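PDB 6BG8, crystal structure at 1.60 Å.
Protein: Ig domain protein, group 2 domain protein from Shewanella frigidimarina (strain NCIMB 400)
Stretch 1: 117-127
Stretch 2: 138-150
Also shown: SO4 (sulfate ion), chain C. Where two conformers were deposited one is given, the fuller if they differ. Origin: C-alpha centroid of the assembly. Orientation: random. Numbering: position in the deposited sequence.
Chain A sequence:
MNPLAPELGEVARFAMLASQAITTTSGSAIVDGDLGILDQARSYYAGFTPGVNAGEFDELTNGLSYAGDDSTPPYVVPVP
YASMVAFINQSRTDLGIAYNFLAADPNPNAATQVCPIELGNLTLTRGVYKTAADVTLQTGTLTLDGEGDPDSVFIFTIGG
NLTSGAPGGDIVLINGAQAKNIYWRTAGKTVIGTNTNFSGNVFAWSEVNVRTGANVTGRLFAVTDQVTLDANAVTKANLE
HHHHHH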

# COMPACT_ATOMS: atom_id res chain seq x y z
N ILE A 117 -3.68 0.21 20.50
CA ILE A 117 -2.32 0.59 20.12
C ILE A 117 -1.41 -0.62 19.93
O ILE A 117 -0.31 -0.47 19.39
CB ILE A 117 -1.70 1.58 21.12
CG1 ILE A 117 -1.67 1.01 22.53
CG2 ILE A 117 -2.48 2.90 21.07
CD1 ILE A 117 -0.86 1.84 23.52
N GLU A 118 -1.83 -1.80 20.37
CA GLU A 118 -1.19 -3.06 20.01
C GLU A 118 -2.23 -3.97 19.39
O GLU A 118 -3.28 -4.22 19.99
CB GLU A 118 -0.54 -3.73 21.23
CG GLU A 118 -0.06 -5.17 20.97
CD GLU A 118 1.01 -5.26 19.89
OE1 GLU A 118 1.96 -4.45 19.93
OE2 GLU A 118 0.91 -6.15 19.01
N LEU A 119 -1.96 -4.46 18.18
CA LEU A 119 -2.91 -5.26 17.43
C LEU A 119 -2.60 -6.76 17.46
O LEU A 119 -3.40 -7.56 16.96
CB LEU A 119 -2.98 -4.78 15.97
CG LEU A 119 -3.58 -3.39 15.76
CD1 LEU A 119 -3.42 -2.91 14.32
CD2 LEU A 119 -5.04 -3.37 16.16
N GLY A 120 -1.48 -7.16 18.07
CA GLY A 120 -1.17 -8.58 18.16
C GLY A 120 -2.13 -9.33 19.07
O GLY A 120 -2.66 -8.79 20.05
N ASN A 121 -2.37 -10.59 18.72
CA ASN A 121 -3.21 -11.53 19.48
C ASN A 121 -4.67 -11.09 19.52
O ASN A 121 -5.43 -11.55 20.39
CB ASN A 121 -2.68 -11.75 20.90
CG ASN A 121 -1.34 -12.46 20.91
OD1 ASN A 121 -1.08 -13.34 20.09
ND2 ASN A 121 -0.48 -12.08 21.85
N LEU A 122 -5.08 -10.22 18.61
CA LEU A 122 -6.47 -9.80 18.50
C LEU A 122 -7.13 -10.44 17.29
O LEU A 122 -6.47 -10.77 16.30
CB LEU A 122 -6.58 -8.28 18.37
CG LEU A 122 -6.03 -7.44 19.52
CD1 LEU A 122 -6.29 -5.97 19.22
CD2 LEU A 122 -6.67 -7.87 20.82
N THR A 123 -8.45 -10.63 17.39
CA THR A 123 -9.30 -10.94 16.24
C THR A 123 -10.30 -9.80 16.12
O THR A 123 -11.09 -9.57 17.04
CB THR A 123 -10.00 -12.29 16.41
OG1 THR A 123 -9.02 -13.33 16.50
CG2 THR A 123 -10.91 -12.56 15.21
N LEU A 124 -10.25 -9.07 15.01
CA LEU A 124 -11.11 -7.92 14.79
C LEU A 124 -12.07 -8.18 13.64
O LEU A 124 -11.71 -8.82 12.64
CB LEU A 124 -10.29 -6.66 14.49
CG LEU A 124 -9.43 -6.14 15.64
CD1 LEU A 124 -8.64 -4.89 15.22
CD2 LEU A 124 -10.28 -5.88 16.88
N THR A 125 -13.29 -7.66 13.77
CA THR A 125 -14.26 -7.72 12.69
C THR A 125 -14.19 -6.43 11.87
O THR A 125 -13.44 -5.50 12.17
CB THR A 125 -15.65 -7.97 13.27
OG1 THR A 125 -15.84 -7.15 14.43
CG2 THR A 125 -15.76 -9.41 13.71
N ARG A 126 -14.98 -6.39 10.79
CA ARG A 126 -14.92 -5.25 9.90
C ARG A 126 -15.34 -3.98 10.63
O ARG A 126 -16.02 -4.00 11.66
CB ARG A 126 -15.80 -5.47 8.68
CG ARG A 126 -17.27 -5.31 8.96
CD ARG A 126 -18.05 -6.24 8.06
NE ARG A 126 -19.46 -5.91 8.00
CZ ARG A 126 -20.25 -6.25 6.99
NH1 ARG A 126 -19.77 -6.94 5.96
NH2 ARG A 126 -21.53 -5.90 7.02
N GLY A 127 -14.91 -2.85 10.09
CA GLY A 127 -15.21 -1.58 10.69
C GLY A 127 -14.09 -0.60 10.44
O GLY A 127 -13.18 -0.86 9.65
N GLN A 138 2.96 -6.59 17.07
CA GLN A 138 4.17 -7.35 17.35
C GLN A 138 4.01 -8.45 18.40
O GLN A 138 4.82 -9.38 18.43
CB GLN A 138 5.30 -6.41 17.78
CG GLN A 138 5.00 -5.52 18.98
CD GLN A 138 6.02 -4.40 19.10
OE1 GLN A 138 6.94 -4.29 18.29
NE2 GLN A 138 5.84 -3.53 20.09
N THR A 139 3.00 -8.37 19.26
CA THR A 139 2.90 -9.41 20.29
C THR A 139 2.43 -10.73 19.72
O THR A 139 2.54 -11.76 20.40
CB THR A 139 1.97 -8.98 21.42
OG1 THR A 139 0.66 -8.72 20.88
CG2 THR A 139 2.50 -7.73 22.09
N GLY A 140 1.91 -10.73 18.50
CA GLY A 140 1.34 -11.93 17.92
C GLY A 140 0.69 -11.59 16.60
O GLY A 140 1.02 -10.58 15.98
N THR A 141 -0.26 -12.43 16.21
CA THR A 141 -0.93 -12.31 14.93
C THR A 141 -2.18 -11.46 15.08
O THR A 141 -2.91 -11.60 16.07
CB THR A 141 -1.31 -13.70 14.42
OG1 THR A 141 -0.12 -14.43 14.12
CG2 THR A 141 -2.18 -13.61 13.17
N LEU A 142 -2.43 -10.61 14.10
CA LEU A 142 -3.72 -9.94 13.98
C LEU A 142 -4.58 -10.76 13.03
O LEU A 142 -4.19 -10.98 11.88
CB LEU A 142 -3.57 -8.51 13.48
CG LEU A 142 -4.88 -7.82 13.07
CD1 LEU A 142 -5.83 -7.68 14.27
CD2 LEU A 142 -4.60 -6.47 12.42
N THR A 143 -5.73 -11.24 13.51
CA THR A 143 -6.66 -11.98 12.67
C THR A 143 -7.81 -11.05 12.29
O THR A 143 -8.43 -10.44 13.17
CB THR A 143 -7.18 -13.23 13.38
OG1 THR A 143 -6.06 -14.08 13.70
CG2 THR A 143 -8.16 -13.99 12.48
N LEU A 144 -8.09 -10.92 11.00
CA LEU A 144 -9.18 -10.09 10.52
C LEU A 144 -10.30 -11.00 10.04
O LEU A 144 -10.09 -11.83 9.14
CB LEU A 144 -8.71 -9.13 9.43
CG LEU A 144 -7.66 -8.12 9.93
CD1 LEU A 144 -7.12 -7.23 8.79
CD2 LEU A 144 -8.17 -7.27 11.09
N ASP A 145 -11.48 -10.85 10.65
CA ASP A 145 -12.60 -11.79 10.54
C ASP A 145 -13.70 -11.11 9.74
O ASP A 145 -14.38 -10.21 10.25
CB ASP A 145 -13.07 -12.19 11.94
CG ASP A 145 -14.22 -13.21 11.94
OD1 ASP A 145 -14.81 -13.51 10.88
OD2 ASP A 145 -14.53 -13.70 13.03
N GLY A 146 -13.89 -11.55 8.50
CA GLY A 146 -14.94 -10.99 7.67
C GLY A 146 -16.34 -11.46 7.98
O GLY A 146 -17.28 -11.03 7.30
N GLU A 147 -16.51 -12.34 8.97
CA GLU A 147 -17.81 -12.83 9.43
C GLU A 147 -18.63 -13.46 8.31
O GLU A 147 -19.86 -13.45 8.33
CB GLU A 147 -18.61 -11.71 10.12
CG GLU A 147 -17.95 -11.25 11.42
CD GLU A 147 -18.65 -10.08 12.05
OE1 GLU A 147 -19.31 -10.27 13.09
OE2 GLU A 147 -18.52 -8.96 11.51
N GLY A 148 -17.95 -14.01 7.31
CA GLY A 148 -18.59 -14.74 6.24
C GLY A 148 -18.91 -13.92 5.01
O GLY A 148 -19.44 -14.48 4.04
N ASP A 149 -18.64 -12.62 5.03
CA ASP A 149 -18.97 -11.73 3.93
C ASP A 149 -17.68 -11.33 3.22
O ASP A 149 -16.87 -10.59 3.80
CB ASP A 149 -19.70 -10.49 4.44
CG ASP A 149 -20.19 -9.59 3.33
OD1 ASP A 149 -19.87 -9.84 2.15
OD2 ASP A 149 -20.90 -8.62 3.65
N PRO A 150 -17.45 -11.79 1.99
CA PRO A 150 -16.20 -11.42 1.30
C PRO A 150 -16.08 -9.93 1.01
O PRO A 150 -14.98 -9.48 0.67
CB PRO A 150 -16.26 -12.23 -0.01
CG PRO A 150 -17.24 -13.33 0.27
CD PRO A 150 -18.26 -12.73 1.20
S SO4 C . -21.20 -4.33 10.70
O1 SO4 C . -21.83 -4.18 9.40
O2 SO4 C . -21.43 -3.16 11.54
O3 SO4 C . -21.65 -5.60 11.26
O4 SO4 C . -19.76 -4.42 10.65
O HOH W 1 3.54 -4.12 22.10
O HOH W 2 -0.98 -8.00 23.00
O HOH W 3 -1.06 -14.65 17.94
O HOH W 4 -4.98 -13.50 16.17
O HOH W 5 -16.46 -8.53 9.85

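A single carboxylate oxygen, OE2 of Glu118, gathers the backbone amides at one end of this contact. Glu118 OE2 accepts hydrogen bonds from Gln138 N at 2.9 Å and from Thr139 N at 3.1 Å, both nearly linear, and from Gly120 N of its own stretch at 2.8 Å. Three N-H groups converging on one atom would suit a neutral acceptor poorly; the charged oxygen of a glutamate, with its high electron density, suits it well. The other oxygen, OE1, takes a 2.7 Å hydrogen bond from water 1, which in turn accepts one from Gln138 NE2 at 3.1 Å, so the carboxylate also reaches the Gln138 side chain.

Beyond this anchor the chains come very close, with the CA atoms of Gly120 and Gly140 only 4.2 Å apart. Both glycines fit for a steric reason. An ideal CB on Gly120 would lie 2.3 Å from Thr139 OG1, and one on Gly140 would lie 2.0 Å from Asn121 OD1. Gly120 and Asn121 form the middle of a type II turn from Leu119 to Leu122; Asn121 has positive phi, which asparagine tolerates better than most residues. Its backbone N makes a weak, bent hydrogen bond to Thr141 O at 2.9 Å, while water 3 donates to Asn121 OD1 at 2.5 Å and accepts from Thr141 N at 2.9 Å, giving that amide a partner.

The strands then run parallel, their directions 25° apart. The ladder is carried by Thr143 N to Leu122 O, Leu124 N to Thr143 O and Asp145 N to Leu124 O, each 2.9 Å and close to straight. Thr143 thus bonds through both N and O to the residues flanking Thr123, the pattern expected of a parallel bridge.

Alternation sorts the side chains. Leu122, Leu124, Leu142 and Leu144 share one face, where branched apolar chains interlock without needing polar partners: Leu124 CD1 lies 4.1 Å from Leu142 CD1, and Leu124 CB lies 4.1 Å from Leu144 CD2. The other face carries Thr123, Thr125, Thr143 and Asp145. Threonine's beta branching suits an extended backbone, and its methyl can still pack, as Thr123 CG2 does 3.9 Å from Asp145 CB. Asp145 OD1 accepts a hydrogen bond from Glu147 N at 2.8 Å, holding the start of the type I' turn from Gly146 to Asp149.

Past the ladder, water replaces a direct bond. Arg126 N is 3.9 Å from Asp145 O, and water 5 links them, accepting from Arg126 N at 2.8 Å and donating to Asp145 O and Glu147 OE2, each at 2.7 Å. The long arginine side chain runs on, roughly along the strand direction, to the turn, where NH1 forms a salt bridge with Asp149 OD2 at 3.1 Å. Its NE and NH2 instead bind a sulfate, with NH2 3.0 Å from O1 and NE 3.1 Å from O4, so the planar guanidinium serves two anions along its edge.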